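Local coordinates for protein lovastatin nonaketide synthase, polyketide synthase component (PDB 7CPX) that builds the polyketide dihydromonacolin L, a lovastatin precursor, from nine malonyl-CoA units, using NADPH and S-adenosylmethionine, as a homodimeric multidomain synthase that works with LovC, at residues I44-F54 with I211-L219; P325-A336 with R401-L409. The protein carries 2 engineered substitutions. All blocks are in the same frame, centred on the assembly; numbering follows the deposited sequence.

How the interactions relate
Both contacts lie in the ketosynthase domain, which has the thiolase-type fold, and follow one another along the chain. Their centres are about 32 Å apart and their nearest atoms about 14 Å, so they do not touch. Segment 211-219 of interaction 1 follows strand 203-209 in the N-terminal half of the fold; interaction 2 involves helix 327-339, beside strands 316-318, 356-358 and 409-410 in the C-terminal half. The predicted catalytic residues H320 and H367 relate them: measured between side chains, I211 is about 9 Å from H367, and D328 about 6 Å from H320 and 8 Å from H367. The second subunit reaches interaction 1 but not interaction 2.

Interaction 1: I44-F54 with I211-L219; sequences IPKERFDVDTF and ILGPMTFVL
F49 presents one ring face to the peptide between G213 and P214 and its edge to F217. The aromatic pair is offset edge-to-face, with F49 and F217 ring centroids 5.3 Å apart and planes at 62°. At the same edge F49 CE2 meets I211 CG2 at 3.4 Å. With chi1 at 75°, F49 CG lies between its own backbone N and carbonyl carbon, which carries the ring across to this turn; its other face is covered by I44 CG2, 3.6 Å above the F49 ring plane. I44 also sends CD1 to F217 CZ (3.7 Å).

P214 serves two rings. Its CG sits over the face of F54, 3.6 Å from the F54 centroid and 22° off the normal, while P214 CB makes an off-centre CH-pi contact with F49, 4.3 Å from the F49 centroid.

The R48 chain, folded at chi2 and chi3, brings one guanidinium face under the I211 carbonyl oxygen, which is offset toward the rim. NH2 of R48 is 3.3 Å from I211 O, but the angle is too poor for a hydrogen bond. Its charge is instead met by a salt bridge to E246, which also accepts a bond from I211 N, and D135 takes the backbone NH groups of L212 and G213. R244 makes a cation-pi contact with F217, and L144 of the second subunit packs on F54 and P214.

Apolar groups thus supply the adhesion between the two segments, whereas the charge of R48 and the NH groups of 211-213 are met by E246 and D135.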
loop_
_atom_site.group_PDB
_atom_site.type_symbol
_atom_site.label_atom_id
_atom_site.label_comp_id
_atom_site.label_asym_id
_atom_site.label_seq_id
_atom_site.Cartn_x
_atom_site.Cartn_y
_atom_site.Cartn_z
ATOM N N ILE A 44 26.630 -6.546 7.175
ATOM C CA ILE A 44 26.283 -5.275 6.547
ATOM C C ILE A 44 25.657 -4.376 7.607
ATOM O O ILE A 44 24.556 -4.676 8.090
ATOM C CB ILE A 44 25.326 -5.466 5.360
ATOM C CG1 ILE A 44 25.854 -6.524 4.388
ATOM C CG2 ILE A 44 25.134 -4.149 4.639
ATOM C CD1 ILE A 44 27.247 -6.261 3.884
ATOM N N PRO A 45 26.304 -3.279 8.002
ATOM C CA PRO A 45 25.729 -2.440 9.059
ATOM C C PRO A 45 24.355 -1.920 8.670
ATOM O O PRO A 45 24.098 -1.586 7.511
ATOM C CB PRO A 45 26.744 -1.301 9.203
ATOM C CG PRO A 45 28.010 -1.835 8.641
ATOM C CD PRO A 45 27.606 -2.765 7.545
ATOM N N LYS A 46 23.465 -1.851 9.662
ATOM C CA LYS A 46 22.129 -1.324 9.412
ATOM C C LYS A 46 22.188 0.126 8.954
ATOM O O LYS A 46 21.259 0.609 8.299
ATOM C CB LYS A 46 21.273 -1.452 10.671
ATOM C CG LYS A 46 21.188 -2.868 11.217
ATOM C CD LYS A 46 20.478 -2.904 12.559
ATOM C CE LYS A 46 20.543 -4.289 13.183
ATOM N NZ LYS A 46 19.925 -4.324 14.538
ATOM N N GLU A 47 23.270 0.832 9.288
ATOM C CA GLU A 47 23.430 2.204 8.822
ATOM C C GLU A 47 23.495 2.264 7.303
ATOM O O GLU A 47 23.108 3.273 6.703
ATOM C CB GLU A 47 24.688 2.819 9.432
ATOM C CG GLU A 47 24.702 2.816 10.951
ATOM C CD GLU A 47 25.991 3.370 11.525
ATOM O OE1 GLU A 47 26.882 3.743 10.735
ATOM O OE2 GLU A 47 26.112 3.432 12.766
ATOM N N ARG A 48 23.979 1.198 6.666
ATOM C CA ARG A 48 24.044 1.128 5.211
ATOM C C ARG A 48 22.750 0.550 4.647
ATOM O O ARG A 48 22.029 1.222 3.904
ATOM C CB ARG A 48 25.245 0.275 4.785
ATOM C CG ARG A 48 26.475 0.449 5.662
ATOM C CD ARG A 48 26.949 1.887 5.669
ATOM N NE ARG A 48 27.337 2.306 4.330
ATOM C CZ ARG A 48 28.531 2.089 3.799
ATOM N NH1 ARG A 48 29.495 1.492 4.482
ATOM N NH2 ARG A 48 28.763 2.473 2.549
ATOM N N PHE A 49 22.448 -0.696 5.004
ATOM C CA PHE A 49 21.142 -1.291 4.760
ATOM C C PHE A 49 21.061 -2.606 5.518
ATOM O O PHE A 49 22.012 -3.395 5.506
ATOM C CB PHE A 49 20.887 -1.497 3.263
ATOM C CG PHE A 49 21.628 -2.656 2.664
ATOM C CD1 PHE A 49 21.092 -3.931 2.697
ATOM C CD2 PHE A 49 22.849 -2.469 2.048
ATOM C CE1 PHE A 49 21.766 -4.997 2.144
ATOM C CE2 PHE A 49 23.527 -3.531 1.490
ATOM C CZ PHE A 49 22.988 -4.797 1.538
ATOM N N ASP A 50 19.937 -2.851 6.185
ATOM C CA ASP A 50 19.805 -4.050 7.000
ATOM C C ASP A 50 19.721 -5.273 6.101
ATOM O O ASP A 50 18.637 -5.646 5.642
ATOM C CB ASP A 50 18.576 -3.957 7.902
ATOM C CG ASP A 50 18.526 -5.065 8.933
ATOM O OD1 ASP A 50 19.460 -5.893 8.962
ATOM O OD2 ASP A 50 17.553 -5.109 9.715
ATOM N N VAL A 51 20.868 -5.904 5.841
ATOM C CA VAL A 51 20.891 -7.052 4.943
ATOM C C VAL A 51 20.039 -8.181 5.498
ATOM O O VAL A 51 19.518 -9.009 4.739
ATOM C CB VAL A 51 22.341 -7.507 4.698
ATOM C CG1 VAL A 51 22.963 -8.029 5.983
ATOM C CG2 VAL A 51 22.382 -8.560 3.609
ATOM N N ASP A 52 19.885 -8.243 6.822
ATOM C CA ASP A 52 18.991 -9.235 7.406
ATOM C C ASP A 52 17.578 -9.084 6.862
ATOM O O ASP A 52 16.835 -10.068 6.777
ATOM C CB ASP A 52 18.993 -9.116 8.929
ATOM C CG ASP A 52 20.367 -9.329 9.528
ATOM O OD1 ASP A 52 21.238 -8.452 9.348
ATOM O OD2 ASP A 52 20.578 -10.373 10.181
ATOM N N THR A 53 17.190 -7.862 6.491
ATOM C CA THR A 53 15.922 -7.658 5.805
ATOM C C THR A 53 15.942 -8.202 4.384
ATOM O O THR A 53 14.882 -8.286 3.756
ATOM C CB THR A 53 15.562 -6.172 5.779
ATOM O OG1 THR A 53 16.609 -5.433 5.139
ATOM C CG2 THR A 53 15.367 -5.650 7.188
ATOM N N PHE A 54 17.117 -8.568 3.870
ATOM C CA PHE A 54 17.250 -9.143 2.542
ATOM C C PHE A 54 17.982 -10.477 2.546
ATOM O O PHE A 54 18.123 -11.088 1.482
ATOM C CB PHE A 54 17.990 -8.172 1.608
ATOM C CG PHE A 54 17.265 -6.880 1.380
ATOM C CD1 PHE A 54 17.242 -5.904 2.357
ATOM C CD2 PHE A 54 16.612 -6.640 0.188
ATOM C CE1 PHE A 54 16.574 -4.716 2.154
ATOM C CE2 PHE A 54 15.940 -5.453 -0.023
ATOM C CZ PHE A 54 15.919 -4.489 0.965
ATOM N N ILE A 211 28.866 -0.163 -0.733
ATOM C CA ILE A 211 27.704 -0.962 -0.378
ATOM C C ILE A 211 26.670 -0.041 0.251
ATOM O O ILE A 211 26.672 0.179 1.467
ATOM C CB ILE A 211 28.095 -2.110 0.568
ATOM C CG1 ILE A 211 28.881 -3.169 -0.203
ATOM C CG2 ILE A 211 26.864 -2.711 1.207
ATOM C CD1 ILE A 211 29.741 -4.042 0.660
ATOM N N LEU A 212 25.786 0.508 -0.581
ATOM C CA LEU A 212 24.756 1.427 -0.130
ATOM C C LEU A 212 23.353 0.867 -0.283
ATOM O O LEU A 212 22.424 1.398 0.333
ATOM C CB LEU A 212 24.846 2.748 -0.906
ATOM C CG LEU A 212 26.256 3.310 -1.098
ATOM C CD1 LEU A 212 26.267 4.380 -2.170
ATOM C CD2 LEU A 212 26.785 3.864 0.208
ATOM N N GLY A 213 23.181 -0.181 -1.080
ATOM C CA GLY A 213 21.887 -0.780 -1.283
ATOM C C GLY A 213 21.986 -2.264 -1.564
ATOM O O GLY A 213 23.050 -2.791 -1.905
ATOM N N PRO A 214 20.865 -2.973 -1.417
ATOM C CA PRO A 214 20.876 -4.421 -1.660
ATOM C C PRO A 214 20.873 -4.790 -3.130
ATOM O O PRO A 214 21.043 -5.973 -3.451
ATOM C CB PRO A 214 19.593 -4.893 -0.970
ATOM C CG PRO A 214 18.679 -3.723 -1.092
ATOM C CD PRO A 214 19.538 -2.495 -0.997
ATOM N N MET A 215 20.674 -3.823 -4.027
ATOM C CA MET A 215 20.582 -4.106 -5.455
ATOM C C MET A 215 21.708 -5.023 -5.913
ATOM O O MET A 215 21.470 -6.101 -6.468
ATOM C CB MET A 215 20.616 -2.800 -6.258
ATOM C CG MET A 215 19.739 -1.641 -5.797
ATOM S SD MET A 215 17.969 -1.952 -5.951
ATOM C CE MET A 215 17.799 -2.133 -7.724
ATOM N N THR A 216 22.951 -4.596 -5.684
ATOM C CA THR A 216 24.094 -5.389 -6.120
ATOM C C THR A 216 24.108 -6.752 -5.442
ATOM O O THR A 216 24.387 -7.770 -6.084
ATOM C CB THR A 216 25.400 -4.635 -5.839
ATOM O OG1 THR A 216 26.553 -5.338 -6.330
ATOM C CG2 THR A 216 25.538 -4.082 -4.402
ATOM N N PHE A 217 23.821 -6.793 -4.139
ATOM C CA PHE A 217 23.843 -8.065 -3.425
ATOM C C PHE A 217 22.819 -9.030 -4.003
ATOM O O PHE A 217 23.132 -10.193 -4.278
ATOM C CB PHE A 217 23.585 -7.839 -1.937
ATOM C CG PHE A 217 24.760 -7.272 -1.204
ATOM C CD1 PHE A 217 24.964 -5.908 -1.157
ATOM C CD2 PHE A 217 25.662 -8.101 -0.566
ATOM C CE1 PHE A 217 26.042 -5.381 -0.486
ATOM C CE2 PHE A 217 26.746 -7.581 0.109
ATOM C CZ PHE A 217 26.938 -6.217 0.149
ATOM N N VAL A 218 21.588 -8.559 -4.205
ATOM C CA VAL A 218 20.544 -9.427 -4.739
ATOM C C VAL A 218 20.905 -9.883 -6.145
ATOM O O VAL A 218 20.768 -11.064 -6.486
ATOM C CB VAL A 218 19.184 -8.707 -4.710
ATOM C CG1 VAL A 218 18.113 -9.569 -5.355
ATOM C CG2 VAL A 218 18.799 -8.367 -3.284
ATOM N N LEU A 219 21.374 -8.956 -6.981
ATOM C CA LEU A 219 21.718 -9.306 -8.354
ATOM C C LEU A 219 22.805 -10.371 -8.393
ATOM O O LEU A 219 22.668 -11.391 -9.079
ATOM C CB LEU A 219 22.163 -8.055 -9.111
ATOM C CG LEU A 219 21.075 -7.021 -9.402
ATOM C CD1 LEU A 219 21.695 -5.707 -9.839
ATOM C CD2 LEU A 219 20.125 -7.533 -10.465
#

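Interaction 2: P325-A336 with R401-L409; sequences PAGDPQEAEAIA and RVAPFYKNL
E333 leaves its helix with CG anti to the backbone N (chi1 179°) and the chain extended beyond, while F405 has CG anti to its carbonyl carbon (chi1 -37°); together these torsions lay the acid along the phenyl ring. E333 CB stands over the middle of one face, 3.4 Å from the F405 centroid, a CH-pi contact. Farther out, the carboxylate stays nearly parallel to the ring, the two planes 9° apart, on the same side as CB and displaced past the ring's rim, and OE1 of E333 comes 3.4 Å from F405 CZ. P404 CB, from the ring's own segment, covers the opposite face.

At the root of the side chain, F405 CB rests against the methyl groups of two alanines one helical turn apart, at 4.0 Å from A336 CB and slightly nearer A332 CB. V402 uses both branches: CG1 meets A332 CB at 3.5 Å, and V402 CG2 lies 3.8 Å from P329 CA.

Helix 327-339 connects the neighbouring parallel strands 316-318 and 356-358 as a beta-alpha-beta crossover of the thiolase-type fold; segment 401-409 runs over the helix and ends in the adjoining parallel strand 409-410. At that end L409 CD2 meets I335 CG2 at 3.7 Å, and both side chains also touch V358 of strand 356-358.

Toward the start of the helix, P329 CG packs 3.5 Å from R401 CB and lies over a face of the R401 guanidinium. D328 directs OD2 to the backbone NH of W235, and E331 OE1 accepts from G321 N, beside H320, a predicted catalytic residue.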
loop_
_atom_site.group_PDB
_atom_site.type_symbol
_atom_site.label_atom_id
_atom_site.label_comp_id
_atom_site.label_asym_id
_atom_site.label_seq_id
_atom_site.Cartn_x
_atom_site.Cartn_y
_atom_site.Cartn_z
ATOM N N PRO A 325 34.362 -20.720 -7.247
ATOM C CA PRO A 325 34.866 -22.064 -7.570
ATOM C C PRO A 325 35.148 -22.261 -9.046
ATOM O O PRO A 325 36.027 -23.057 -9.399
ATOM C CB PRO A 325 33.741 -22.985 -7.078
ATOM C CG PRO A 325 32.520 -22.137 -7.104
ATOM C CD PRO A 325 32.978 -20.758 -6.744
ATOM N N ALA A 326 34.428 -21.565 -9.923
ATOM C CA ALA A 326 34.619 -21.719 -11.359
ATOM C C ALA A 326 35.664 -20.769 -11.923
ATOM O O ALA A 326 36.277 -21.078 -12.952
ATOM C CB ALA A 326 33.293 -21.502 -12.093
ATOM N N GLY A 327 35.883 -19.626 -11.280
ATOM C CA GLY A 327 36.805 -18.636 -11.797
ATOM C C GLY A 327 38.222 -18.814 -11.296
ATOM O O GLY A 327 39.180 -18.659 -12.058
ATOM N N ASP A 328 38.368 -19.139 -10.013
ATOM C CA ASP A 328 39.704 -19.314 -9.445
ATOM C C ASP A 328 40.514 -20.367 -10.188
ATOM O O ASP A 328 41.698 -20.116 -10.474
ATOM C CB ASP A 328 39.586 -19.654 -7.956
ATOM C CG ASP A 328 39.205 -18.453 -7.113
ATOM O OD1 ASP A 328 38.934 -17.380 -7.689
ATOM O OD2 ASP A 328 39.178 -18.583 -5.871
ATOM N N PRO A 329 39.976 -21.549 -10.507
ATOM C CA PRO A 329 40.774 -22.514 -11.280
ATOM C C PRO A 329 41.229 -21.970 -12.621
ATOM O O PRO A 329 42.361 -22.236 -13.043
ATOM C CB PRO A 329 39.820 -23.706 -11.442
ATOM C CG PRO A 329 38.818 -23.551 -10.354
ATOM C CD PRO A 329 38.647 -22.081 -10.168
ATOM N N GLN A 330 40.374 -21.205 -13.303
ATOM C CA GLN A 330 40.769 -20.617 -14.577
ATOM C C GLN A 330 41.944 -19.669 -14.394
ATOM O O GLN A 330 42.900 -19.690 -15.178
ATOM C CB GLN A 330 39.584 -19.882 -15.203
ATOM C CG GLN A 330 38.389 -20.770 -15.513
ATOM C CD GLN A 330 38.595 -21.628 -16.745
ATOM O OE1 GLN A 330 39.576 -21.468 -17.471
ATOM N NE2 GLN A 330 37.667 -22.545 -16.988
ATOM N N GLU A 331 41.893 -18.833 -13.357
ATOM C CA GLU A 331 42.985 -17.900 -13.102
ATOM C C GLU A 331 44.270 -18.636 -12.755
ATOM O O GLU A 331 45.354 -18.255 -13.213
ATOM C CB GLU A 331 42.604 -16.946 -11.975
ATOM C CG GLU A 331 43.673 -15.923 -11.664
ATOM C CD GLU A 331 43.208 -14.889 -10.669
ATOM O OE1 GLU A 331 42.288 -15.190 -9.881
ATOM O OE2 GLU A 331 43.760 -13.770 -10.681
ATOM N N ALA A 332 44.173 -19.680 -11.932
ATOM C CA ALA A 332 45.362 -20.444 -11.578
ATOM C C ALA A 332 45.972 -21.097 -12.808
ATOM O O ALA A 332 47.197 -21.093 -12.983
ATOM C CB ALA A 332 45.018 -21.496 -10.527
ATOM N N GLU A 333 45.131 -21.660 -13.677
ATOM C CA GLU A 333 45.632 -22.257 -14.908
ATOM C C GLU A 333 46.299 -21.212 -15.789
ATOM O O GLU A 333 47.359 -21.466 -16.372
ATOM C CB GLU A 333 44.491 -22.939 -15.661
ATOM C CG GLU A 333 44.905 -23.573 -16.976
ATOM C CD GLU A 333 43.791 -24.385 -17.602
ATOM O OE1 GLU A 333 42.693 -24.442 -17.012
ATOM O OE2 GLU A 333 44.012 -24.966 -18.686
ATOM N N ALA A 334 45.691 -20.030 -15.902
ATOM C CA ALA A 334 46.280 -18.974 -16.716
ATOM C C ALA A 334 47.642 -18.569 -16.173
ATOM O O ALA A 334 48.609 -18.427 -16.929
ATOM C CB ALA A 334 45.342 -17.768 -16.766
ATOM N N ILE A 335 47.738 -18.393 -14.856
ATOM C CA ILE A 335 49.004 -17.993 -14.249
ATOM C C ILE A 335 50.061 -19.063 -14.486
ATOM O O ILE A 335 51.197 -18.768 -14.880
ATOM C CB ILE A 335 48.810 -17.714 -12.747
ATOM C CG1 ILE A 335 47.901 -16.500 -12.557
ATOM C CG2 ILE A 335 50.147 -17.472 -12.068
ATOM C CD1 ILE A 335 47.497 -16.255 -11.127
ATOM N N ALA A 336 49.701 -20.327 -14.253
ATOM C CA ALA A 336 50.665 -21.407 -14.409
ATOM C C ALA A 336 51.138 -21.521 -15.851
ATOM O O ALA A 336 52.336 -21.684 -16.108
ATOM C CB ALA A 336 50.052 -22.727 -13.941
ATOM N N ARG A 401 40.235 -28.118 -7.550
ATOM C CA ARG A 401 40.266 -27.664 -8.935
ATOM C C ARG A 401 41.510 -26.836 -9.221
ATOM O O ARG A 401 41.992 -26.814 -10.358
ATOM C CB ARG A 401 39.010 -26.851 -9.246
ATOM C CG ARG A 401 37.715 -27.501 -8.790
ATOM C CD ARG A 401 36.506 -26.681 -9.200
ATOM N NE ARG A 401 36.254 -26.758 -10.635
ATOM C CZ ARG A 401 35.290 -26.101 -11.264
ATOM N NH1 ARG A 401 34.473 -25.285 -10.618
ATOM N NH2 ARG A 401 35.142 -26.266 -12.575
ATOM N N VAL A 402 42.040 -26.150 -8.206
ATOM C CA VAL A 402 43.230 -25.327 -8.384
ATOM C C VAL A 402 44.520 -26.103 -8.148
ATOM O O VAL A 402 45.591 -25.654 -8.583
ATOM C CB VAL A 402 43.181 -24.109 -7.443
ATOM C CG1 VAL A 402 44.452 -23.293 -7.565
ATOM C CG2 VAL A 402 41.969 -23.252 -7.753
ATOM N N ALA A 403 44.451 -27.255 -7.482
ATOM C CA ALA A 403 45.664 -28.008 -7.184
ATOM C C ALA A 403 46.493 -28.323 -8.423
ATOM O O ALA A 403 47.727 -28.188 -8.354
ATOM C CB ALA A 403 45.296 -29.298 -6.442
ATOM N N PRO A 404 45.913 -28.736 -9.555
ATOM C CA PRO A 404 46.758 -29.066 -10.716
ATOM C C PRO A 404 47.659 -27.922 -11.145
ATOM O O PRO A 404 48.798 -28.158 -11.565
ATOM C CB PRO A 404 45.734 -29.420 -11.803
ATOM C CG PRO A 404 44.503 -29.801 -11.066
ATOM C CD PRO A 404 44.485 -28.951 -9.836
ATOM N N PHE A 405 47.177 -26.685 -11.052
ATOM C CA PHE A 405 47.936 -25.513 -11.457
ATOM C C PHE A 405 48.669 -24.863 -10.291
ATOM O O PHE A 405 49.287 -23.808 -10.469
ATOM C CB PHE A 405 47.005 -24.499 -12.123
ATOM C CG PHE A 405 45.936 -25.129 -12.967
ATOM C CD1 PHE A 405 46.234 -25.645 -14.216
ATOM C CD2 PHE A 405 44.634 -25.213 -12.508
ATOM C CE1 PHE A 405 45.253 -26.230 -14.992
ATOM C CE2 PHE A 405 43.647 -25.795 -13.279
ATOM C CZ PHE A 405 43.956 -26.305 -14.523
ATOM N N TYR A 406 48.615 -25.466 -9.107
ATOM C CA TYR A 406 49.260 -24.933 -7.915
ATOM C C TYR A 406 50.672 -25.469 -7.721
ATOM O O TYR A 406 51.311 -25.144 -6.714
ATOM C CB TYR A 406 48.407 -25.258 -6.684
ATOM C CG TYR A 406 48.802 -24.518 -5.427
ATOM C CD1 TYR A 406 48.529 -23.168 -5.279
ATOM C CD2 TYR A 406 49.434 -25.174 -4.382
ATOM C CE1 TYR A 406 48.883 -22.489 -4.132
ATOM C CE2 TYR A 406 49.791 -24.505 -3.231
ATOM C CZ TYR A 406 49.513 -23.163 -3.110
ATOM O OH TYR A 406 49.868 -22.493 -1.961
ATOM N N LYS A 407 51.175 -26.276 -8.658
ATOM C CA LYS A 407 52.502 -26.862 -8.502
ATOM C C LYS A 407 53.568 -25.781 -8.367
ATOM O O LYS A 407 54.406 -25.828 -7.458
ATOM C CB LYS A 407 52.807 -27.771 -9.693
ATOM C CG LYS A 407 54.213 -28.350 -9.704
ATOM C CD LYS A 407 54.447 -29.195 -10.943
ATOM C CE LYS A 407 55.879 -29.701 -11.013
ATOM N NZ LYS A 407 56.131 -30.497 -12.246
ATOM N N ASN A 408 53.551 -24.797 -9.261
ATOM C CA ASN A 408 54.554 -23.743 -9.286
ATOM C C ASN A 408 54.105 -22.487 -8.552
ATOM O O ASN A 408 54.805 -21.470 -8.605
ATOM C CB ASN A 408 54.909 -23.394 -10.732
ATOM C CG ASN A 408 55.229 -24.618 -11.564
ATOM O OD1 ASN A 408 54.349 -25.199 -12.200
ATOM N ND2 ASN A 408 56.495 -25.020 -11.563
ATOM N N LEU A 409 52.963 -22.533 -7.873
ATOM C CA LEU A 409 52.392 -21.372 -7.209
ATOM C C LEU A 409 52.250 -21.640 -5.719
ATOM O O LEU A 409 52.073 -22.784 -5.288
ATOM C CB LEU A 409 51.027 -21.018 -7.802
ATOM C CG LEU A 409 50.980 -20.946 -9.329
ATOM C CD1 LEU A 409 49.570 -20.655 -9.801
ATOM C CD2 LEU A 409 51.940 -19.893 -9.845
#